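Local coordinates for 3-hydroxyisobutyrate dehydrogenase (Salmonella typhimurium, PDB 3G0O), which probably catalyses the oxidation of L-threonate to 2-dehydro-L-erythronate, with NAD preferred over NADP as cosubstrate, at residues Q110-A115 with L121-A126; E225-H230 with P238-D243; T274-A279 with S287-I292. All coordinates share one frame; numbering follows the deposited sequence.

Interaction 1: Q110-A115 with L121-A126; sequences QEIAAA and LNMLDA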
loop_
_atom_site.group_PDB
_atom_site.type_symbol
_atom_site.label_atom_id
_atom_site.label_comp_id
_atom_site.label_asym_id
_atom_site.label_seq_id
_atom_site.Cartn_x
_atom_site.Cartn_y
_atom_site.Cartn_z
ATOM N N GLN A 110 2.200 -11.982 -27.316
ATOM C CA GLN A 110 1.583 -12.139 -28.629
ATOM C C GLN A 110 2.410 -13.051 -29.539
ATOM O O GLN A 110 1.858 -13.885 -30.257
ATOM C CB GLN A 110 1.391 -10.770 -29.282
ATOM C CG GLN A 110 0.383 -9.890 -28.559
ATOM C CD GLN A 110 0.354 -8.472 -29.092
ATOM O OE1 GLN A 110 0.133 -8.248 -30.279
ATOM N NE2 GLN A 110 0.579 -7.502 -28.212
ATOM N N GLU A 111 3.730 -12.891 -29.504
ATOM C CA GLU A 111 4.623 -13.712 -30.316
ATOM C C GLU A 111 4.524 -15.184 -29.905
ATOM O O GLU A 111 4.463 -16.082 -30.751
ATOM C CB GLU A 111 6.062 -13.228 -30.154
ATOM C CG GLU A 111 6.350 -11.895 -30.834
ATOM C CD GLU A 111 7.630 -11.239 -30.332
ATOM O OE1 GLU A 111 8.642 -11.952 -30.157
ATOM O OE2 GLU A 111 7.622 -10.007 -30.121
ATOM N N ILE A 112 4.507 -15.421 -28.599
ATOM C CA ILE A 112 4.412 -16.769 -28.059
ATOM C C ILE A 112 3.063 -17.394 -28.391
ATOM O O ILE A 112 2.984 -18.580 -28.715
ATOM C CB ILE A 112 4.602 -16.756 -26.523
ATOM C CG1 ILE A 112 6.030 -16.315 -26.189
ATOM C CG2 ILE A 112 4.293 -18.127 -25.937
ATOM C CD1 ILE A 112 6.280 -16.078 -24.716
ATOM N N ALA A 113 2.002 -16.598 -28.306
ATOM C CA ALA A 113 0.663 -17.096 -28.598
ATOM C C ALA A 113 0.545 -17.512 -30.063
ATOM O O ALA A 113 -0.052 -18.541 -30.380
ATOM C CB ALA A 113 -0.372 -16.032 -28.272
ATOM N N ALA A 114 1.118 -16.714 -30.956
ATOM C CA ALA A 114 1.066 -17.022 -32.378
ATOM C C ALA A 114 1.742 -18.363 -32.663
ATOM O O ALA A 114 1.224 -19.181 -33.427
ATOM C CB ALA A 114 1.739 -15.913 -33.181
ATOM N N ALA A 115 2.897 -18.582 -32.041
ATOM C CA ALA A 115 3.649 -19.818 -32.226
ATOM C C ALA A 115 2.868 -21.033 -31.731
ATOM O O ALA A 115 2.918 -22.105 -32.341
ATOM C CB ALA A 115 4.986 -19.727 -31.494
ATOM N N LEU A 121 -2.669 -25.118 -30.489
ATOM C CA LEU A 121 -2.692 -25.052 -29.032
ATOM C C LEU A 121 -3.284 -23.703 -28.617
ATOM O O LEU A 121 -3.158 -22.711 -29.338
ATOM C CB LEU A 121 -1.269 -25.188 -28.476
ATOM C CG LEU A 121 -0.513 -26.455 -28.893
ATOM C CD1 LEU A 121 0.917 -26.403 -28.384
ATOM C CD2 LEU A 121 -1.238 -27.682 -28.355
ATOM N N ASN A 122 -3.939 -23.673 -27.462
ATOM C CA ASN A 122 -4.537 -22.442 -26.960
ATOM C C ASN A 122 -3.626 -21.838 -25.897
ATOM O O ASN A 122 -3.108 -22.554 -25.039
ATOM C CB ASN A 122 -5.903 -22.726 -26.331
ATOM C CG ASN A 122 -6.853 -23.405 -27.283
ATOM O OD1 ASN A 122 -7.179 -24.583 -27.119
ATOM N ND2 ASN A 122 -7.302 -22.670 -28.294
HETATM N N MSE A 123 -3.411 -20.530 -25.956
HETATM C CA MSE A 123 -2.575 -19.899 -24.949
HETATM C C MSE A 123 -3.333 -18.805 -24.227
HETATM O O MSE A 123 -4.102 -18.064 -24.839
HETATM C CB MSE A 123 -1.314 -19.295 -25.558
HETATM C CG MSE A 123 -0.288 -18.956 -24.488
HETATM SE SE MSE A 123 0.833 -17.454 -24.889
HETATM C CE MSE A 123 -0.403 -16.068 -24.396
ATOM N N LEU A 124 -3.122 -18.720 -22.918
ATOM C CA LEU A 124 -3.760 -17.687 -22.120
ATOM C C LEU A 124 -2.669 -16.793 -21.545
ATOM O O LEU A 124 -1.776 -17.262 -20.839
ATOM C CB LEU A 124 -4.572 -18.296 -20.972
ATOM C CG LEU A 124 -5.521 -17.327 -20.258
ATOM C CD1 LEU A 124 -6.606 -16.889 -21.234
ATOM C CD2 LEU A 124 -6.156 -17.992 -19.039
ATOM N N ASP A 125 -2.730 -15.511 -21.881
ATOM C CA ASP A 125 -1.780 -14.531 -21.368
ATOM C C ASP A 125 -2.314 -14.298 -19.962
ATOM O O ASP A 125 -3.180 -13.454 -19.753
ATOM C CB ASP A 125 -1.867 -13.259 -22.216
ATOM C CG ASP A 125 -0.989 -12.141 -21.691
ATOM O OD1 ASP A 125 -0.065 -12.429 -20.908
ATOM O OD2 ASP A 125 -1.222 -10.977 -22.080
ATOM N N ALA A 126 -1.794 -15.051 -18.999
ATOM C CA ALA A 126 -2.310 -14.974 -17.642
ATOM C C ALA A 126 -1.355 -14.725 -16.481
ATOM O O ALA A 126 -1.209 -15.576 -15.600
ATOM C CB ALA A 126 -3.122 -16.241 -17.358
#
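Ile112 and Ala113, neighbours on one helix, meet a single side chain of the strand that follows: Met123, built as selenomethionine. Its selenium carries most of the contact. Ile112 CG2 lies 3.7 Å from Met123 SE, and Ala113 N is equally close to that selenium, which therefore rests against the main chain of the helix as well as its methyl groups. The terminal methyl also touches Ala113, whose CB is 3.9 Å from Met123 CE. On the helix side, Ile112 offers its branch methyl because CG2 stands anti to the backbone N, while CG1 runs beside that N.

Met123 does not reach straight across. CG is anti to its backbone N (chi1 -166°), which carries the chain off the strand toward the helix; the chain then bends at chi2 and again at chi3 (80°), bringing CE beside Ala113 CB. The backbones come close where the alanine lies, Ala113 CA 5.6 Å from Met123 CA. The packing is van der Waals contact between buried residues, with no polar side-chain group taking part, and it joins the helix and second strand of a beta-alpha-beta unit: strand 97-100, helix 106-117, strand 122-129, all within the Rossmann-type NAD-binding part of the enzyme.

One turn further along the helix, Leu116 also touches Met123, and it meets Leu121 too, so the same helix face continues past the selenium. The strand is held in place through its backbone: Asn122 and Leu124, on the two sides of Met123 in sequence, bond to Val98 in the adjacent parallel strand. Beyond Met123 the strand reaches Asp125, whose carboxylate is bound by Gly173 N and Ser176 OG, where the chain passes into the long helix 174-202.

Interaction 2: E225-H230 with P238-D243; sequences ENRMQH and PRSAVD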
loop_
_atom_site.group_PDB
_atom_site.type_symbol
_atom_site.label_atom_id
_atom_site.label_comp_id
_atom_site.label_asym_id
_atom_site.label_seq_id
_atom_site.Cartn_x
_atom_site.Cartn_y
_atom_site.Cartn_z
ATOM N N GLU A 225 3.880 -4.187 4.373
ATOM C CA GLU A 225 3.590 -5.195 5.381
ATOM C C GLU A 225 4.352 -6.496 5.161
ATOM O O GLU A 225 4.850 -7.097 6.113
ATOM C CB GLU A 225 2.083 -5.476 5.447
ATOM C CG GLU A 225 1.684 -6.209 6.718
ATOM C CD GLU A 225 0.185 -6.243 6.951
ATOM O OE1 GLU A 225 -0.514 -5.293 6.552
ATOM O OE2 GLU A 225 -0.296 -7.217 7.557
ATOM N N ASN A 226 4.466 -6.924 3.909
ATOM C CA ASN A 226 5.168 -8.168 3.614
ATOM C C ASN A 226 6.688 -8.060 3.667
ATOM O O ASN A 226 7.346 -8.830 4.369
ATOM C CB ASN A 226 4.745 -8.692 2.242
ATOM C CG ASN A 226 5.369 -10.034 1.920
ATOM O OD1 ASN A 226 6.457 -10.112 1.344
ATOM N ND2 ASN A 226 4.687 -11.104 2.307
ATOM N N ARG A 227 7.242 -7.090 2.943
ATOM C CA ARG A 227 8.688 -6.915 2.876
ATOM C C ARG A 227 9.367 -6.308 4.106
ATOM O O ARG A 227 10.473 -6.716 4.473
ATOM C CB ARG A 227 9.032 -6.086 1.632
ATOM C CG ARG A 227 8.468 -6.660 0.327
ATOM C CD ARG A 227 8.952 -8.074 0.107
ATOM N NE ARG A 227 9.024 -8.418 -1.312
ATOM C CZ ARG A 227 8.078 -9.056 -1.995
ATOM N NH1 ARG A 227 6.954 -9.440 -1.403
ATOM N NH2 ARG A 227 8.266 -9.312 -3.281
HETATM N N MSE A 228 8.722 -5.346 4.758
HETATM C CA MSE A 228 9.372 -4.733 5.908
HETATM C C MSE A 228 9.499 -5.636 7.135
HETATM O O MSE A 228 10.202 -5.300 8.086
HETATM C CB MSE A 228 8.702 -3.405 6.265
HETATM C CG MSE A 228 8.909 -2.313 5.208
HETATM SE SE MSE A 228 10.775 -1.966 4.701
HETATM C CE MSE A 228 10.911 -3.164 3.168
ATOM N N GLN A 229 8.829 -6.782 7.115
ATOM C CA GLN A 229 8.952 -7.723 8.221
ATOM C C GLN A 229 10.357 -8.317 8.088
ATOM O O GLN A 229 11.026 -8.603 9.079
ATOM C CB GLN A 229 7.903 -8.831 8.114
ATOM C CG GLN A 229 7.966 -9.838 9.257
ATOM C CD GLN A 229 7.706 -9.201 10.614
ATOM O OE1 GLN A 229 6.600 -8.734 10.891
ATOM N NE2 GLN A 229 8.727 -9.173 11.463
ATOM N N HIS A 230 10.804 -8.491 6.847
ATOM C CA HIS A 230 12.133 -9.029 6.585
ATOM C C HIS A 230 13.166 -8.064 7.157
ATOM O O HIS A 230 14.164 -8.482 7.752
ATOM C CB HIS A 230 12.360 -9.183 5.074
ATOM C CG HIS A 230 11.363 -10.067 4.395
ATOM N ND1 HIS A 230 11.277 -10.172 3.022
ATOM C CD2 HIS A 230 10.404 -10.884 4.894
ATOM C CE1 HIS A 230 10.308 -11.013 2.706
ATOM N NE2 HIS A 230 9.762 -11.458 3.826
ATOM N N PRO A 238 16.675 -14.280 0.144
ATOM C CA PRO A 238 15.786 -14.022 -0.992
ATOM C C PRO A 238 14.505 -14.841 -1.132
ATOM O O PRO A 238 14.547 -16.065 -1.242
ATOM C CB PRO A 238 16.709 -14.211 -2.194
ATOM C CG PRO A 238 17.635 -15.298 -1.720
ATOM C CD PRO A 238 17.960 -14.844 -0.310
ATOM N N ARG A 239 13.367 -14.152 -1.106
ATOM C CA ARG A 239 12.078 -14.794 -1.326
ATOM C C ARG A 239 11.858 -14.436 -2.788
ATOM O O ARG A 239 11.537 -15.282 -3.620
ATOM C CB ARG A 239 10.971 -14.169 -0.471
ATOM C CG ARG A 239 10.903 -14.657 0.970
ATOM C CD ARG A 239 12.036 -14.119 1.816
ATOM N NE ARG A 239 11.769 -14.310 3.241
ATOM C CZ ARG A 239 12.517 -13.807 4.217
ATOM N NH1 ARG A 239 13.586 -13.079 3.924
ATOM N NH2 ARG A 239 12.187 -14.020 5.486
ATOM N N SER A 240 12.053 -13.149 -3.072
ATOM C CA SER A 240 11.953 -12.582 -4.412
ATOM C C SER A 240 13.132 -11.602 -4.447
ATOM O O SER A 240 13.195 -10.677 -3.640
ATOM C CB SER A 240 10.629 -11.842 -4.588
ATOM O OG SER A 240 10.426 -11.526 -5.953
ATOM N N ALA A 241 14.060 -11.817 -5.377
ATOM C CA ALA A 241 15.277 -11.010 -5.468
ATOM C C ALA A 241 15.199 -9.580 -5.992
ATOM O O ALA A 241 14.289 -9.208 -6.736
ATOM C CB ALA A 241 16.324 -11.770 -6.269
ATOM N N VAL A 242 16.186 -8.790 -5.583
ATOM C CA VAL A 242 16.319 -7.406 -6.011
ATOM C C VAL A 242 16.314 -7.360 -7.535
ATOM O O VAL A 242 15.617 -6.541 -8.143
ATOM C CB VAL A 242 17.647 -6.794 -5.490
ATOM C CG1 VAL A 242 18.041 -5.566 -6.317
ATOM C CG2 VAL A 242 17.497 -6.419 -4.028
ATOM N N ASP A 243 17.087 -8.250 -8.152
ATOM C CA ASP A 243 17.176 -8.297 -9.608
ATOM C C ASP A 243 15.841 -8.533 -10.313
ATOM O O ASP A 243 15.711 -8.237 -11.501
ATOM C CB ASP A 243 18.199 -9.353 -10.049
ATOM C CG ASP A 243 19.631 -8.890 -9.847
ATOM O OD1 ASP A 243 19.847 -7.660 -9.753
ATOM O OD2 ASP A 243 20.541 -9.747 -9.797
#
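A flat guanidinium-on-imidazole stack joins helix 222-232 to the loop leading into helix 242-258, in the helical C-terminal part of the chain. The guanidinium of Arg239 lies over one face of His230, centres 3.6 Å apart and planes only 7° from parallel, with CZ above the middle of the ring. The two side chains slide past each other in opposite directions, and a bend at chi2 (73°) turns the otherwise extended chain of Arg239 along the ring; Arg239 NE comes within 3.5 Å of His230 NE2. On the opposite face Asn226 O lies off-centre, toward the rim.

Both stacked groups are fixed at their rims: Arg239 by Thr237 O and Asp235, His230 ND1 by Asp285. A looser touch lies alongside, Arg227 NH2 to Ser240 CB at 3.7 Å. Arg227 NH1 donates to Asn226 OD1 over 2.9 Å, approaching from above the carbonyl plane; NE pairs with Asp286, and NH2 also binds a tartrate, probably from the crystallisation liquor.

Around this contact, Arg227 packs on Ile190 of helix 174-202, His230 touches Ser287, and Val242 leans on Phe273 and Ala276 of helix 264-281.

Interaction 3: T274-A279 with S287-I292; sequences TSASNA and SAVIKI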
loop_
_atom_site.group_PDB
_atom_site.type_symbol
_atom_site.label_atom_id
_atom_site.label_comp_id
_atom_site.label_asym_id
_atom_site.label_seq_id
_atom_site.Cartn_x
_atom_site.Cartn_y
_atom_site.Cartn_z
ATOM N N THR A 274 18.447 -0.744 -9.152
ATOM C CA THR A 274 19.638 -0.920 -9.978
ATOM C C THR A 274 20.890 -0.646 -9.137
ATOM O O THR A 274 21.899 -1.359 -9.246
ATOM C CB THR A 274 19.596 0.010 -11.216
ATOM O OG1 THR A 274 18.501 -0.378 -12.059
ATOM C CG2 THR A 274 20.905 -0.097 -12.017
ATOM N N SER A 275 20.824 0.379 -8.289
ATOM C CA SER A 275 21.952 0.708 -7.417
ATOM C C SER A 275 22.201 -0.431 -6.432
ATOM O O SER A 275 23.345 -0.789 -6.163
ATOM C CB SER A 275 21.686 1.991 -6.625
ATOM O OG SER A 275 21.741 3.138 -7.453
ATOM N N ALA A 276 21.124 -0.993 -5.890
ATOM C CA ALA A 276 21.243 -2.089 -4.938
ATOM C C ALA A 276 21.914 -3.284 -5.607
ATOM O O ALA A 276 22.727 -3.973 -4.992
ATOM C CB ALA A 276 19.871 -2.477 -4.412
ATOM N N SER A 277 21.576 -3.532 -6.869
ATOM C CA SER A 277 22.181 -4.649 -7.585
ATOM C C SER A 277 23.665 -4.388 -7.873
ATOM O O SER A 277 24.493 -5.271 -7.679
ATOM C CB SER A 277 21.431 -4.933 -8.889
ATOM O OG SER A 277 21.976 -6.066 -9.552
ATOM N N ASN A 278 24.020 -3.185 -8.311
ATOM C CA ASN A 278 25.434 -2.920 -8.585
ATOM C C ASN A 278 26.244 -2.942 -7.293
ATOM O O ASN A 278 27.464 -3.111 -7.322
ATOM C CB ASN A 278 25.635 -1.557 -9.265
ATOM C CG ASN A 278 24.840 -1.410 -10.549
ATOM O OD1 ASN A 278 24.383 -2.391 -11.147
ATOM N ND2 ASN A 278 24.679 -0.170 -10.984
ATOM N N ALA A 279 25.572 -2.724 -6.162
ATOM C CA ALA A 279 26.257 -2.728 -4.874
ATOM C C ALA A 279 26.488 -4.161 -4.398
ATOM O O ALA A 279 27.112 -4.388 -3.359
ATOM C CB ALA A 279 25.446 -1.954 -3.840
ATOM N N SER A 287 13.821 -6.587 -0.472
ATOM C CA SER A 287 13.753 -5.608 0.599
ATOM C C SER A 287 15.153 -5.049 0.860
ATOM O O SER A 287 15.303 -4.019 1.513
ATOM C CB SER A 287 13.182 -6.229 1.885
ATOM O OG SER A 287 13.997 -7.276 2.381
ATOM N N ALA A 288 16.172 -5.722 0.323
ATOM C CA ALA A 288 17.557 -5.282 0.500
ATOM C C ALA A 288 17.831 -3.961 -0.212
ATOM O O ALA A 288 18.918 -3.392 -0.079
ATOM C CB ALA A 288 18.529 -6.354 0.008
ATOM N N VAL A 289 16.855 -3.471 -0.969
ATOM C CA VAL A 289 17.024 -2.192 -1.648
ATOM C C VAL A 289 17.258 -1.123 -0.571
ATOM O O VAL A 289 17.846 -0.071 -0.832
ATOM C CB VAL A 289 15.767 -1.822 -2.482
ATOM C CG1 VAL A 289 14.555 -1.659 -1.571
ATOM C CG2 VAL A 289 16.027 -0.543 -3.271
ATOM N N ILE A 290 16.805 -1.408 0.649
ATOM C CA ILE A 290 16.973 -0.481 1.761
ATOM C C ILE A 290 18.461 -0.253 2.064
ATOM O O ILE A 290 18.841 0.760 2.648
ATOM C CB ILE A 290 16.273 -1.014 3.043
ATOM C CG1 ILE A 290 16.183 0.103 4.085
ATOM C CG2 ILE A 290 17.055 -2.197 3.620
ATOM C CD1 ILE A 290 15.347 -0.254 5.309
ATOM N N LYS A 291 19.304 -1.192 1.651
ATOM C CA LYS A 291 20.735 -1.080 1.907
ATOM C C LYS A 291 21.446 0.049 1.157
ATOM O O LYS A 291 22.573 0.408 1.504
ATOM C CB LYS A 291 21.420 -2.421 1.624
ATOM C CG LYS A 291 20.993 -3.513 2.598
ATOM C CD LYS A 291 21.706 -4.831 2.337
ATOM C CE LYS A 291 21.320 -5.871 3.385
ATOM N NZ LYS A 291 22.027 -7.167 3.185
ATOM N N ILE A 292 20.808 0.621 0.137
ATOM C CA ILE A 292 21.448 1.717 -0.592
ATOM C C ILE A 292 21.530 2.964 0.289
ATOM O O ILE A 292 22.254 3.913 -0.014
ATOM C CB ILE A 292 20.692 2.065 -1.897
ATOM C CG1 ILE A 292 19.295 2.597 -1.580
ATOM C CG2 ILE A 292 20.609 0.830 -2.786
ATOM C CD1 ILE A 292 18.527 3.049 -2.818
#
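Ala276 and Val289 bring the two backbones closest, their CA atoms 5.4 Å apart, where helix 264-281 meets the 3-10 turns of 287-292. This is a helix followed by a short loop and a 3-10 segment near the C-terminus, packed against that helix, in the helical domain that completes the enzymes of this dehydrogenase family. The helix keeps its alpha-type bond from Asn278 N to Thr274 O, with a wider pi-type turn at 277-279. In the second segment the bonds link each residue to the third one before it: Lys291 N to Ala288 O at 2.8 Å, and Ile292 N to Val289 O at 3.2 Å. That spacing brings Val289 and Ile292 round to the same side, so one turn presents two residues to the helix.

Between them they receive the small side chain of Ala276, and the side chains that meet there are apolar. Ala276 CB stands 4.0 Å from Val289 CA, a methyl set directly against the main chain of the turn. Val289 gives little more with its methyls; it also packs on Ala194, Met272 and Phe273, which places it between the long helix 174-202 and the helix it faces here. On another side of the 3-10 turns, Ile290 leans on Ala194, Met197 and Ala198, so the segment is wedged between two helices.

Ile292 supplies the rest, from nearer the surface. Its CG1 sits between the backbone N and the carbonyl carbon (chi1 64°); CG2 is then anti to the carbonyl carbon, beside Ile292's own N, and this is the branch that meets the helix. Ser275 takes only a marginal part, its hydroxyl being turned back along its own helix to Asn271 O. At the closest approach, Ile292 CG2 lies 3.6 Å from Ala276 N and 3.8 Å from Ala276 CB.

Along the chain the three contacts follow one another without overlap. Interaction 1 belongs to the Rossmann-type NAD-binding part, while interactions 2 and 3 share the helical C-terminal part on the opposite side of the chain's centre; the centre of interaction 1 is about 31 Å from that of interaction 2 and about 35 Å from that of interaction 3. The latter two are neighbours, centres about 12 Å apart. Asp243 OD1 and Ser277 OG, 2.7 Å apart, probably hydrogen-bond between successive helices 242-258 and 264-281. The side chains of Met123 and Ser240 lie about 12 Å and about 10 Å from that of Lys179, the predicted active-site residue, so interactions 1 and 2 approach it from both parts.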